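Local coordinates for protein carboxypeptidase Y inhibitor (Saccharomyces cerevisiae, PDB 1WPX) that inhibits carboxypeptidase Y specifically and potently, as a member of the phosphatidylethanolamine-binding protein family, at residues F64-N69 and E133-E138; D88-V93 and L168-K173; T146-M151 and S181-R186; H162-L167 and F215-K220. One frame throughout, in Å; residues are numbered along the deposited sequence.

Contacts 1, 2 and 4 are antiparallel strand pairs of one curled sheet, while contact 3 joins a corner of that sheet to the long loop between strand 162-170 and helix 198-203. Contacts 2 and 4 share strand 162-170; their centres lie about 23 Å apart on opposite sides of the chain's centre, and a probable hydrogen bond joins V93 to L167. F64 of contact 1 touches L92 of contact 2 and F166 of contact 4. Contact 3, about 16 Å from contact 2 between centres, touches none of the others. Along the chain contact 1 closes before contacts 3 and 4 open; contact 2 crosses all three, and 3 and 4 cross, so distant segments build the sheet.

Contact 1 of 4, residues F64-N69 and E133-E138; sequences FQFTFN and EFFASE
F68 rests its CB on one face of the F135 ring, a CH-pi contact in which the carbon stands 3.7 Å from the F135 centroid and 21° off the ring normal. The two segments are neighbouring antiparallel strands in the sheet of this phosphatidylethanolamine-binding protein fold. Beyond CB the two rings run nearly parallel but slid apart, with F68 and F135 centroids separated by 5.4 Å, so little of one lies over the other. The rim of the F68 ring is met in its plane by CB of E133, 3.5 Å from CE1 of F68. An alanine in place of F135 would take away the ring beneath CB of F68 and would probably loosen the packing of F68 and, to a lesser degree, F66.

On the opposite face T67 sits across from A136, its OG1 3.4 Å from the A136 CB, while its CG2 meets CE1 of the F134 ring. This face is turned to another protein chain of the assembly, probably the inhibited carboxypeptidase: Q65 NE2 bonds to its backbone, and F134 meets one of its aromatic rings edge to face.

What sets these side chains opposite each other is the backbone ladder. F66 and S137 exchange two hydrogen bonds, that from F66 N to S137 O being almost straight, and F68 and F135 exchange another pair. The F135 side chain takes the crowded position, CG between the backbone N and the carbonyl carbon (chi1 69°), which brings its CZ to 3.5 Å from CB of F68.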
# COMPACT_ATOMS: atom_id res chain seq x y z
N PHE B 64 -11.11 -3.31 -20.07
CA PHE B 64 -11.84 -2.59 -19.04
C PHE B 64 -12.78 -3.49 -18.23
O PHE B 64 -13.21 -4.54 -18.70
CB PHE B 64 -12.68 -1.48 -19.67
CG PHE B 64 -11.88 -0.51 -20.49
CD1 PHE B 64 -11.35 0.64 -19.91
CD2 PHE B 64 -11.67 -0.74 -21.85
CE1 PHE B 64 -10.62 1.56 -20.68
CE2 PHE B 64 -10.95 0.17 -22.63
CZ PHE B 64 -10.42 1.32 -22.04
N GLN B 65 -13.07 -3.05 -17.01
CA GLN B 65 -13.98 -3.75 -16.12
C GLN B 65 -14.65 -2.69 -15.27
O GLN B 65 -14.01 -1.74 -14.86
CB GLN B 65 -13.26 -4.73 -15.19
CG GLN B 65 -14.21 -5.40 -14.19
CD GLN B 65 -13.50 -6.21 -13.12
OE1 GLN B 65 -12.66 -5.69 -12.39
NE2 GLN B 65 -13.84 -7.49 -13.03
N PHE B 66 -15.94 -2.87 -15.02
CA PHE B 66 -16.69 -1.91 -14.21
C PHE B 66 -17.23 -2.61 -12.97
O PHE B 66 -17.88 -3.65 -13.07
CB PHE B 66 -17.84 -1.32 -15.01
CG PHE B 66 -18.70 -0.36 -14.23
CD1 PHE B 66 -18.15 0.76 -13.62
CD2 PHE B 66 -20.07 -0.58 -14.12
CE1 PHE B 66 -18.95 1.65 -12.90
CE2 PHE B 66 -20.88 0.31 -13.40
CZ PHE B 66 -20.32 1.42 -12.79
N THR B 67 -16.92 -2.06 -11.81
CA THR B 67 -17.41 -2.64 -10.58
C THR B 67 -18.40 -1.65 -9.99
O THR B 67 -18.05 -0.52 -9.66
CB THR B 67 -16.27 -2.89 -9.56
OG1 THR B 67 -15.50 -4.01 -9.99
CG2 THR B 67 -16.83 -3.17 -8.19
N PHE B 68 -19.65 -2.08 -9.90
CA PHE B 68 -20.67 -1.22 -9.33
C PHE B 68 -20.87 -1.63 -7.88
O PHE B 68 -20.90 -2.82 -7.55
CB PHE B 68 -21.98 -1.34 -10.11
CG PHE B 68 -23.15 -0.70 -9.42
CD1 PHE B 68 -24.00 -1.46 -8.62
CD2 PHE B 68 -23.38 0.67 -9.54
CE1 PHE B 68 -25.07 -0.86 -7.95
CE2 PHE B 68 -24.45 1.28 -8.86
CZ PHE B 68 -25.30 0.51 -8.07
N ASN B 69 -20.99 -0.63 -7.02
CA ASN B 69 -21.20 -0.88 -5.60
C ASN B 69 -22.26 0.09 -5.09
O ASN B 69 -21.96 1.26 -4.85
CB ASN B 69 -19.90 -0.68 -4.82
CG ASN B 69 -20.07 -0.91 -3.34
OD1 ASN B 69 -20.54 -1.97 -2.92
ND2 ASN B 69 -19.70 0.09 -2.53
N GLU B 133 -26.55 -3.75 -3.67
CA GLU B 133 -26.22 -4.10 -5.04
C GLU B 133 -24.71 -4.06 -5.24
O GLU B 133 -24.02 -3.15 -4.75
CB GLU B 133 -26.89 -3.12 -6.01
CG GLU B 133 -28.40 -3.06 -5.90
CD GLU B 133 -29.07 -4.27 -6.51
OE1 GLU B 133 -28.62 -5.40 -6.23
OE2 GLU B 133 -30.05 -4.10 -7.27
N PHE B 134 -24.19 -5.05 -5.95
CA PHE B 134 -22.77 -5.14 -6.22
C PHE B 134 -22.50 -6.09 -7.37
O PHE B 134 -23.13 -7.14 -7.47
CB PHE B 134 -22.01 -5.64 -4.99
CG PHE B 134 -20.57 -5.97 -5.26
CD1 PHE B 134 -19.58 -4.98 -5.17
CD2 PHE B 134 -20.20 -7.25 -5.67
CE1 PHE B 134 -18.26 -5.27 -5.50
CE2 PHE B 134 -18.88 -7.54 -5.99
CZ PHE B 134 -17.91 -6.55 -5.91
N PHE B 135 -21.56 -5.72 -8.24
CA PHE B 135 -21.18 -6.57 -9.35
C PHE B 135 -20.00 -6.00 -10.12
O PHE B 135 -19.83 -4.79 -10.22
CB PHE B 135 -22.35 -6.80 -10.31
CG PHE B 135 -22.77 -5.58 -11.09
CD1 PHE B 135 -22.00 -5.11 -12.15
CD2 PHE B 135 -23.94 -4.90 -10.76
CE1 PHE B 135 -22.39 -3.99 -12.87
CE2 PHE B 135 -24.34 -3.78 -11.48
CZ PHE B 135 -23.56 -3.32 -12.54
N ALA B 136 -19.17 -6.90 -10.63
CA ALA B 136 -18.02 -6.53 -11.41
C ALA B 136 -18.26 -7.15 -12.77
O ALA B 136 -18.55 -8.34 -12.87
CB ALA B 136 -16.75 -7.10 -10.80
N SER B 137 -18.16 -6.35 -13.83
CA SER B 137 -18.39 -6.86 -15.17
C SER B 137 -17.55 -6.19 -16.23
O SER B 137 -17.18 -5.02 -16.12
CB SER B 137 -19.87 -6.70 -15.54
OG SER B 137 -20.09 -7.03 -16.90
N GLU B 138 -17.24 -6.96 -17.27
CA GLU B 138 -16.48 -6.45 -18.39
C GLU B 138 -17.51 -6.01 -19.42
O GLU B 138 -18.71 -6.20 -19.21
CB GLU B 138 -15.59 -7.54 -18.97
CG GLU B 138 -14.60 -8.08 -17.96
CD GLU B 138 -13.60 -9.02 -18.58
OE1 GLU B 138 -14.03 -10.04 -19.17
OE2 GLU B 138 -12.38 -8.73 -18.49

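Contact 2 of 4, residues D88-V93 and L168-K173; sequences DLFTLV and LYKQPK
The Y169 ring has the carbonyl oxygen of T91 near its plane, at one edge, while CG2 of V93 approaches it obliquely; residues V198 and A202 of helix 198-203 also pack on this tyrosine. The F90 ring, on the other side of the strands, is approached obliquely by the backbone oxygen of Y169 and by CA of K170, 3.9 Å from CD2 of F90. Both belong to an antiparallel pairing between strands 90-96 and 162-170, part of the central sheet of the phosphatidylethanolamine-binding protein fold.

T91 and Y169 form the hydrogen-bonded pair, each N-H reaching the other's carbonyl oxygen at 2.8 Å. On the F90 side, CD1 of L168 lies 3.7 Å from CD1 of L92 and also reaches CB of F90, making a small apolar cluster.

Beyond K170, Q171 N bonds to L89 O, almost along the C=O axis. D88 and K170 form a long salt bridge, OD1 to NZ 3.6 Å, and OD2 of D88 is held by the N-H of Q85. Q171 extends its side chain across T91; its OE1 also accepts the D117 N-H, and T91 OG1 donates to a lone pair of that same OE1 at 2.8 Å.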
# COMPACT_ATOMS: atom_id res chain seq x y z
N ASP B 88 -29.17 0.01 -20.51
CA ASP B 88 -27.94 0.79 -20.42
C ASP B 88 -26.88 0.57 -21.48
O ASP B 88 -26.46 -0.56 -21.74
CB ASP B 88 -27.30 0.61 -19.05
CG ASP B 88 -28.05 1.34 -17.95
OD1 ASP B 88 -28.93 2.18 -18.27
OD2 ASP B 88 -27.75 1.08 -16.76
N LEU B 89 -26.45 1.67 -22.09
CA LEU B 89 -25.40 1.66 -23.08
C LEU B 89 -24.34 2.63 -22.57
O LEU B 89 -24.67 3.69 -22.04
CB LEU B 89 -25.94 2.12 -24.43
CG LEU B 89 -26.88 1.16 -25.16
CD1 LEU B 89 -27.33 1.78 -26.47
CD2 LEU B 89 -26.18 -0.17 -25.41
N PHE B 90 -23.07 2.26 -22.68
CA PHE B 90 -22.02 3.13 -22.18
C PHE B 90 -21.04 3.65 -23.23
O PHE B 90 -20.94 3.12 -24.34
CB PHE B 90 -21.22 2.42 -21.09
CG PHE B 90 -22.06 1.94 -19.94
CD1 PHE B 90 -22.75 0.74 -20.02
CD2 PHE B 90 -22.19 2.72 -18.79
CE1 PHE B 90 -23.55 0.30 -18.97
CE2 PHE B 90 -22.99 2.30 -17.73
CZ PHE B 90 -23.67 1.09 -17.82
N THR B 91 -20.34 4.71 -22.85
CA THR B 91 -19.33 5.32 -23.70
C THR B 91 -18.03 5.40 -22.91
O THR B 91 -17.99 5.89 -21.77
CB THR B 91 -19.74 6.74 -24.15
OG1 THR B 91 -20.64 6.63 -25.26
CG2 THR B 91 -18.51 7.55 -24.57
N LEU B 92 -16.96 4.90 -23.52
CA LEU B 92 -15.64 4.88 -22.91
C LEU B 92 -14.75 5.88 -23.63
O LEU B 92 -14.53 5.77 -24.84
CB LEU B 92 -15.07 3.46 -23.01
CG LEU B 92 -14.08 2.97 -21.96
CD1 LEU B 92 -14.44 3.49 -20.57
CD2 LEU B 92 -14.11 1.46 -21.99
N VAL B 93 -14.23 6.84 -22.88
CA VAL B 93 -13.37 7.88 -23.43
C VAL B 93 -11.95 7.88 -22.86
O VAL B 93 -11.73 7.46 -21.73
CB VAL B 93 -13.98 9.28 -23.15
CG1 VAL B 93 -12.99 10.38 -23.52
CG2 VAL B 93 -15.26 9.45 -23.94
N LEU B 168 -15.88 6.73 -18.04
CA LEU B 168 -17.00 5.90 -18.43
C LEU B 168 -18.31 6.69 -18.30
O LEU B 168 -18.63 7.18 -17.21
CB LEU B 168 -17.07 4.64 -17.56
CG LEU B 168 -18.18 3.65 -17.94
CD1 LEU B 168 -17.85 3.03 -19.28
CD2 LEU B 168 -18.30 2.55 -16.88
N TYR B 169 -19.04 6.81 -19.40
CA TYR B 169 -20.31 7.54 -19.38
C TYR B 169 -21.50 6.64 -19.68
O TYR B 169 -21.39 5.69 -20.45
CB TYR B 169 -20.30 8.67 -20.41
CG TYR B 169 -19.39 9.82 -20.10
CD1 TYR B 169 -18.06 9.81 -20.52
CD2 TYR B 169 -19.86 10.94 -19.41
CE1 TYR B 169 -17.21 10.89 -20.26
CE2 TYR B 169 -19.03 12.02 -19.14
CZ TYR B 169 -17.70 11.99 -19.57
OH TYR B 169 -16.88 13.07 -19.33
N LYS B 170 -22.64 6.96 -19.08
CA LYS B 170 -23.86 6.22 -19.34
C LYS B 170 -24.61 7.06 -20.36
O LYS B 170 -24.79 8.26 -20.17
CB LYS B 170 -24.72 6.10 -18.08
CG LYS B 170 -26.06 5.44 -18.35
CD LYS B 170 -27.04 5.68 -17.23
CE LYS B 170 -28.42 5.15 -17.61
NZ LYS B 170 -29.42 5.31 -16.51
N GLN B 171 -25.04 6.44 -21.46
CA GLN B 171 -25.77 7.16 -22.50
C GLN B 171 -27.24 7.26 -22.13
O GLN B 171 -27.75 6.42 -21.40
CB GLN B 171 -25.62 6.44 -23.84
CG GLN B 171 -24.18 6.25 -24.27
CD GLN B 171 -24.03 5.41 -25.53
OE1 GLN B 171 -22.91 5.04 -25.92
NE2 GLN B 171 -25.14 5.10 -26.18
N PRO B 172 -27.94 8.31 -22.62
CA PRO B 172 -29.37 8.48 -22.32
C PRO B 172 -30.10 7.28 -22.93
O PRO B 172 -29.73 6.81 -24.02
CB PRO B 172 -29.74 9.77 -23.05
CG PRO B 172 -28.43 10.47 -23.25
CD PRO B 172 -27.48 9.35 -23.55
N LYS B 173 -31.13 6.78 -22.25
CA LYS B 173 -31.84 5.62 -22.77
C LYS B 173 -32.39 5.77 -24.19
O LYS B 173 -32.98 6.79 -24.56
CB LYS B 173 -32.99 5.24 -21.83
CG LYS B 173 -33.73 3.98 -22.27
CD LYS B 173 -34.66 3.46 -21.19
CE LYS B 173 -35.21 2.08 -21.53
NZ LYS B 173 -36.01 1.52 -20.40

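Contact 3 of 4, residues T146-M151 and S181-R186; sequences TLIEYM and SKIKDR
A salt bridge joins the two segments. R186 extends its chain from CG to NE and places NH1 beside the carboxylate of E149, OE2 to NH1 2.9 Å. The oxygen lies well out of the guanidinium plane, so no N-H is aimed at it and the attraction is that of the charges alone. E149 reaches this place with CG in the crowded position between the backbone N and the carbonyl carbon and with its chain bent at chi2, crossing the arginine at about a right angle. Its backbone oxygen also lies beside NH1, near the plane of the group, but the angle is too poor for a hydrogen bond.

Nonpolar groups also touch the guanidinium, over one face and at its edge. CB of M151 lies 3.5 Å above one face of the R186 group, toward its rim, and the methionine chain then bends at chi3 with SD beside NH2. CG2 of I148 touches the edge in plane, 3.6 Å from NH1 of R186. F110 packs against both R186 and M151.

Apolar contact joins the other ends: CG1 of I148 meets CD1 of I183 at 3.9 Å, and W189 and W201 also pack on I183.

The segments join the loop between strand 162-170 and helix 198-203 to the end of strand 145-148, where L147 and I148 both face V114 in a classic beta bulge.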
# COMPACT_ATOMS: atom_id res chain seq x y z
N THR B 146 -16.99 2.53 -32.57
CA THR B 146 -15.83 3.36 -32.26
C THR B 146 -15.86 4.64 -33.08
O THR B 146 -15.69 4.61 -34.29
CB THR B 146 -14.51 2.61 -32.57
OG1 THR B 146 -14.42 1.44 -31.74
CG2 THR B 146 -13.31 3.51 -32.32
N LEU B 147 -16.08 5.78 -32.43
CA LEU B 147 -16.10 7.05 -33.13
C LEU B 147 -14.67 7.52 -33.37
O LEU B 147 -14.38 8.15 -34.39
CB LEU B 147 -16.84 8.12 -32.32
CG LEU B 147 -18.32 7.89 -31.99
CD1 LEU B 147 -18.89 9.15 -31.35
CD2 LEU B 147 -19.08 7.54 -33.25
N ILE B 148 -13.78 7.23 -32.43
CA ILE B 148 -12.38 7.61 -32.53
C ILE B 148 -11.48 6.44 -32.15
O ILE B 148 -11.31 6.15 -30.97
CB ILE B 148 -12.06 8.80 -31.60
CG1 ILE B 148 -12.88 10.03 -32.02
CG2 ILE B 148 -10.58 9.10 -31.61
CD1 ILE B 148 -12.54 10.56 -33.40
N GLU B 149 -10.92 5.76 -33.15
CA GLU B 149 -10.06 4.61 -32.88
C GLU B 149 -8.97 4.91 -31.85
O GLU B 149 -8.54 6.06 -31.70
CB GLU B 149 -9.44 4.08 -34.18
CG GLU B 149 -8.61 5.09 -34.98
CD GLU B 149 -9.41 6.29 -35.52
OE1 GLU B 149 -10.58 6.10 -35.93
OE2 GLU B 149 -8.86 7.41 -35.54
N TYR B 150 -8.55 3.88 -31.13
CA TYR B 150 -7.53 4.03 -30.10
C TYR B 150 -6.15 4.43 -30.61
O TYR B 150 -5.69 3.94 -31.63
CB TYR B 150 -7.38 2.74 -29.30
CG TYR B 150 -6.33 2.82 -28.20
CD1 TYR B 150 -6.62 3.41 -26.98
CD2 TYR B 150 -5.04 2.33 -28.40
CE1 TYR B 150 -5.66 3.52 -25.97
CE2 TYR B 150 -4.06 2.43 -27.40
CZ TYR B 150 -4.38 3.02 -26.19
OH TYR B 150 -3.44 3.12 -25.19
N MET B 151 -5.51 5.31 -29.85
CA MET B 151 -4.16 5.77 -30.15
C MET B 151 -3.44 5.95 -28.81
O MET B 151 -3.84 6.78 -27.99
CB MET B 151 -4.19 7.09 -30.90
CG MET B 151 -2.82 7.47 -31.43
SD MET B 151 -2.82 9.02 -32.33
CE MET B 151 -2.14 10.11 -31.06
N SER B 181 -22.77 14.56 -31.17
CA SER B 181 -22.08 15.55 -31.97
C SER B 181 -20.79 14.97 -32.54
O SER B 181 -20.12 14.17 -31.90
CB SER B 181 -21.76 16.78 -31.12
OG SER B 181 -21.15 16.40 -29.89
N LYS B 182 -20.44 15.37 -33.76
CA LYS B 182 -19.25 14.85 -34.41
C LYS B 182 -17.96 15.34 -33.73
O LYS B 182 -17.97 16.32 -32.98
CB LYS B 182 -19.25 15.27 -35.88
CG LYS B 182 -18.24 14.54 -36.76
CD LYS B 182 -18.41 14.96 -38.22
CE LYS B 182 -17.44 14.21 -39.13
NZ LYS B 182 -16.01 14.43 -38.74
N ILE B 183 -16.86 14.64 -34.00
CA ILE B 183 -15.56 15.01 -33.45
C ILE B 183 -14.62 15.26 -34.62
O ILE B 183 -14.00 14.33 -35.13
CB ILE B 183 -14.99 13.89 -32.55
CG1 ILE B 183 -15.89 13.69 -31.33
CG2 ILE B 183 -13.59 14.25 -32.09
CD1 ILE B 183 -15.51 12.49 -30.48
N LYS B 184 -14.53 16.53 -35.03
CA LYS B 184 -13.68 16.96 -36.14
C LYS B 184 -12.40 16.12 -36.18
O LYS B 184 -12.17 15.37 -37.12
CB LYS B 184 -13.33 18.44 -35.97
CG LYS B 184 -12.47 19.04 -37.08
CD LYS B 184 -12.25 20.54 -36.84
CE LYS B 184 -11.59 21.24 -38.03
NZ LYS B 184 -11.55 22.73 -37.84
N ASP B 185 -11.59 16.27 -35.14
CA ASP B 185 -10.36 15.50 -35.02
C ASP B 185 -9.84 15.55 -33.58
O ASP B 185 -10.51 16.09 -32.70
CB ASP B 185 -9.30 15.97 -36.03
CG ASP B 185 -8.88 17.40 -35.82
OD1 ASP B 185 -9.75 18.25 -35.51
OD2 ASP B 185 -7.67 17.68 -35.98
N ARG B 186 -8.66 15.00 -33.36
CA ARG B 186 -8.07 14.90 -32.02
C ARG B 186 -7.70 16.17 -31.26
O ARG B 186 -8.25 16.44 -30.19
CB ARG B 186 -6.91 13.92 -32.09
CG ARG B 186 -7.41 12.61 -32.66
CD ARG B 186 -6.43 11.48 -32.64
NE ARG B 186 -7.15 10.21 -32.61
CZ ARG B 186 -6.70 9.08 -33.13
NH1 ARG B 186 -7.43 7.98 -33.05
NH2 ARG B 186 -5.53 9.06 -33.75

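Contact 4 of 4, residues H162-L167 and F215-K220; sequences HRYVFL and FYAETK. With SO4 (sulfate ion), chain G.
Two oxygens grip NH1 of R163, OD1 of D24 through a salt bridge and the backbone O of H19 through a hydrogen bond, while NH2 of the same guanidinium forms a salt bridge with D98. The two carboxylates probably balance its charge and, with the H19 oxygen, fix its rotation. The arginine runs side by side with Y216, guanidinium and ring planes 15° apart, and its CG lies 3.6 Å from CE2 of Y216; the tyrosine OH is hydrogen-bonded to H19.

H162 and Y164 lie on the other face. H162 sends ND1 to D96, and a sulfate oxygen, O3, lies in its ring plane 3.5 Å from ND1. The OH of Y164 donates a hydrogen bond of 3.3 Å to O2 of that ion. H162 and R163 belong to the Gly-X-His-Arg motif of the phosphatidylethanolamine-binding family, and the sulfate, probably from the crystallisation liquor and also bound by H112 and A154, sits where the family's anion-binding pocket is expected.

Antiparallel backbone bonds join the strands: H162 N to A217 O and Y164 N to F215 O, each 3.0 Å. An alanine at Y164 would lack the ring and its OH, which would probably weaken the hold on the sulfate and the packing against A217 CB and F215 CE1.

F215 has CG between the backbone N and the carbonyl carbon (chi1 72°), which turns its ring under CB of Y164, a CH-pi contact 3.8 Å from the F215 centroid. At the ring's edge, in plane, CE1 of F166 reaches CE2 of F215 at 3.8 Å.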
# COMPACT_ATOMS: atom_id res chain seq x y z
N HIS B 162 2.28 13.42 -18.87
CA HIS B 162 0.93 13.81 -19.27
C HIS B 162 -0.07 12.93 -18.55
O HIS B 162 0.22 11.77 -18.22
CB HIS B 162 0.71 13.61 -20.77
CG HIS B 162 1.50 14.53 -21.64
ND1 HIS B 162 1.30 14.62 -23.00
CD2 HIS B 162 2.50 15.40 -21.35
CE1 HIS B 162 2.14 15.50 -23.51
NE2 HIS B 162 2.88 15.99 -22.53
N ARG B 163 -1.26 13.47 -18.31
CA ARG B 163 -2.32 12.72 -17.68
C ARG B 163 -3.15 12.05 -18.77
O ARG B 163 -3.61 12.70 -19.71
CB ARG B 163 -3.22 13.64 -16.86
CG ARG B 163 -2.63 14.08 -15.53
CD ARG B 163 -3.44 15.20 -14.91
NE ARG B 163 -3.47 16.37 -15.78
CZ ARG B 163 -4.15 17.47 -15.53
NH1 ARG B 163 -4.88 17.56 -14.41
NH2 ARG B 163 -4.13 18.49 -16.39
N TYR B 164 -3.30 10.73 -18.67
CA TYR B 164 -4.09 9.97 -19.62
C TYR B 164 -5.31 9.49 -18.85
O TYR B 164 -5.24 8.54 -18.08
CB TYR B 164 -3.26 8.82 -20.16
CG TYR B 164 -2.14 9.34 -21.03
CD1 TYR B 164 -2.42 9.82 -22.32
CD2 TYR B 164 -0.84 9.46 -20.54
CE1 TYR B 164 -1.43 10.42 -23.09
CE2 TYR B 164 0.16 10.06 -21.31
CZ TYR B 164 -0.14 10.54 -22.58
OH TYR B 164 0.82 11.16 -23.34
N VAL B 165 -6.43 10.18 -19.08
CA VAL B 165 -7.68 9.91 -18.37
C VAL B 165 -8.77 9.09 -19.06
O VAL B 165 -9.26 9.44 -20.13
CB VAL B 165 -8.31 11.24 -17.90
CG1 VAL B 165 -9.43 10.99 -16.91
CG2 VAL B 165 -7.23 12.13 -17.28
N PHE B 166 -9.17 7.99 -18.41
CA PHE B 166 -10.24 7.15 -18.91
C PHE B 166 -11.53 7.56 -18.20
O PHE B 166 -11.53 7.76 -16.98
CB PHE B 166 -9.97 5.67 -18.63
CG PHE B 166 -8.87 5.09 -19.46
CD1 PHE B 166 -7.60 4.89 -18.92
CD2 PHE B 166 -9.11 4.72 -20.78
CE1 PHE B 166 -6.58 4.34 -19.69
CE2 PHE B 166 -8.10 4.16 -21.55
CZ PHE B 166 -6.83 3.97 -21.01
N LEU B 167 -12.61 7.71 -18.96
CA LEU B 167 -13.90 8.10 -18.39
C LEU B 167 -15.03 7.23 -18.94
O LEU B 167 -15.14 7.02 -20.15
CB LEU B 167 -14.21 9.57 -18.68
CG LEU B 167 -13.20 10.62 -18.22
CD1 LEU B 167 -12.23 10.90 -19.35
CD2 LEU B 167 -13.90 11.89 -17.82
N PHE B 215 -3.57 7.36 -15.63
CA PHE B 215 -2.17 7.04 -15.42
C PHE B 215 -1.31 8.14 -16.03
O PHE B 215 -1.83 9.04 -16.71
CB PHE B 215 -1.84 5.67 -16.04
CG PHE B 215 -1.80 5.65 -17.55
CD1 PHE B 215 -0.60 5.87 -18.23
CD2 PHE B 215 -2.94 5.37 -18.29
CE1 PHE B 215 -0.54 5.79 -19.63
CE2 PHE B 215 -2.89 5.29 -19.70
CZ PHE B 215 -1.69 5.49 -20.36
N TYR B 216 -0.01 8.08 -15.76
CA TYR B 216 0.93 9.05 -16.29
C TYR B 216 1.89 8.36 -17.23
O TYR B 216 2.22 7.18 -17.06
CB TYR B 216 1.74 9.73 -15.17
CG TYR B 216 1.01 10.77 -14.35
CD1 TYR B 216 0.36 10.42 -13.16
CD2 TYR B 216 1.01 12.11 -14.72
CE1 TYR B 216 -0.26 11.39 -12.36
CE2 TYR B 216 0.40 13.09 -13.94
CZ TYR B 216 -0.24 12.72 -12.76
OH TYR B 216 -0.85 13.67 -11.97
N ALA B 217 2.35 9.10 -18.22
CA ALA B 217 3.31 8.59 -19.19
C ALA B 217 4.19 9.79 -19.55
O ALA B 217 3.73 10.93 -19.54
CB ALA B 217 2.61 8.06 -20.42
N GLU B 218 5.45 9.51 -19.86
CA GLU B 218 6.38 10.57 -20.19
C GLU B 218 7.44 10.10 -21.18
O GLU B 218 7.77 8.91 -21.23
CB GLU B 218 7.07 11.05 -18.91
CG GLU B 218 7.69 12.42 -18.99
CD GLU B 218 8.48 12.77 -17.75
OE1 GLU B 218 8.86 13.95 -17.59
OE2 GLU B 218 8.74 11.86 -16.94
N THR B 219 7.94 11.03 -21.98
CA THR B 219 8.99 10.73 -22.95
C THR B 219 10.17 11.61 -22.58
O THR B 219 10.09 12.84 -22.67
CB THR B 219 8.54 11.04 -24.39
OG1 THR B 219 7.55 10.08 -24.80
CG2 THR B 219 9.73 10.97 -25.34
N LYS B 220 11.26 10.98 -22.15
CA LYS B 220 12.45 11.73 -21.77
C LYS B 220 13.49 11.74 -22.88
O LYS B 220 13.96 12.85 -23.21
CB LYS B 220 13.06 11.13 -20.49
CG LYS B 220 12.16 11.29 -19.27
CD LYS B 220 12.86 10.85 -17.99
CE LYS B 220 12.00 11.16 -16.77
NZ LYS B 220 11.64 12.61 -16.69
OXT LYS B 220 13.82 10.65 -23.41
S SO4 G . -0.59 12.89 -26.67
O1 SO4 G . -0.88 13.07 -28.11
O2 SO4 G . -0.17 11.50 -26.43
O3 SO4 G . 0.49 13.81 -26.27
O4 SO4 G . -1.80 13.19 -25.89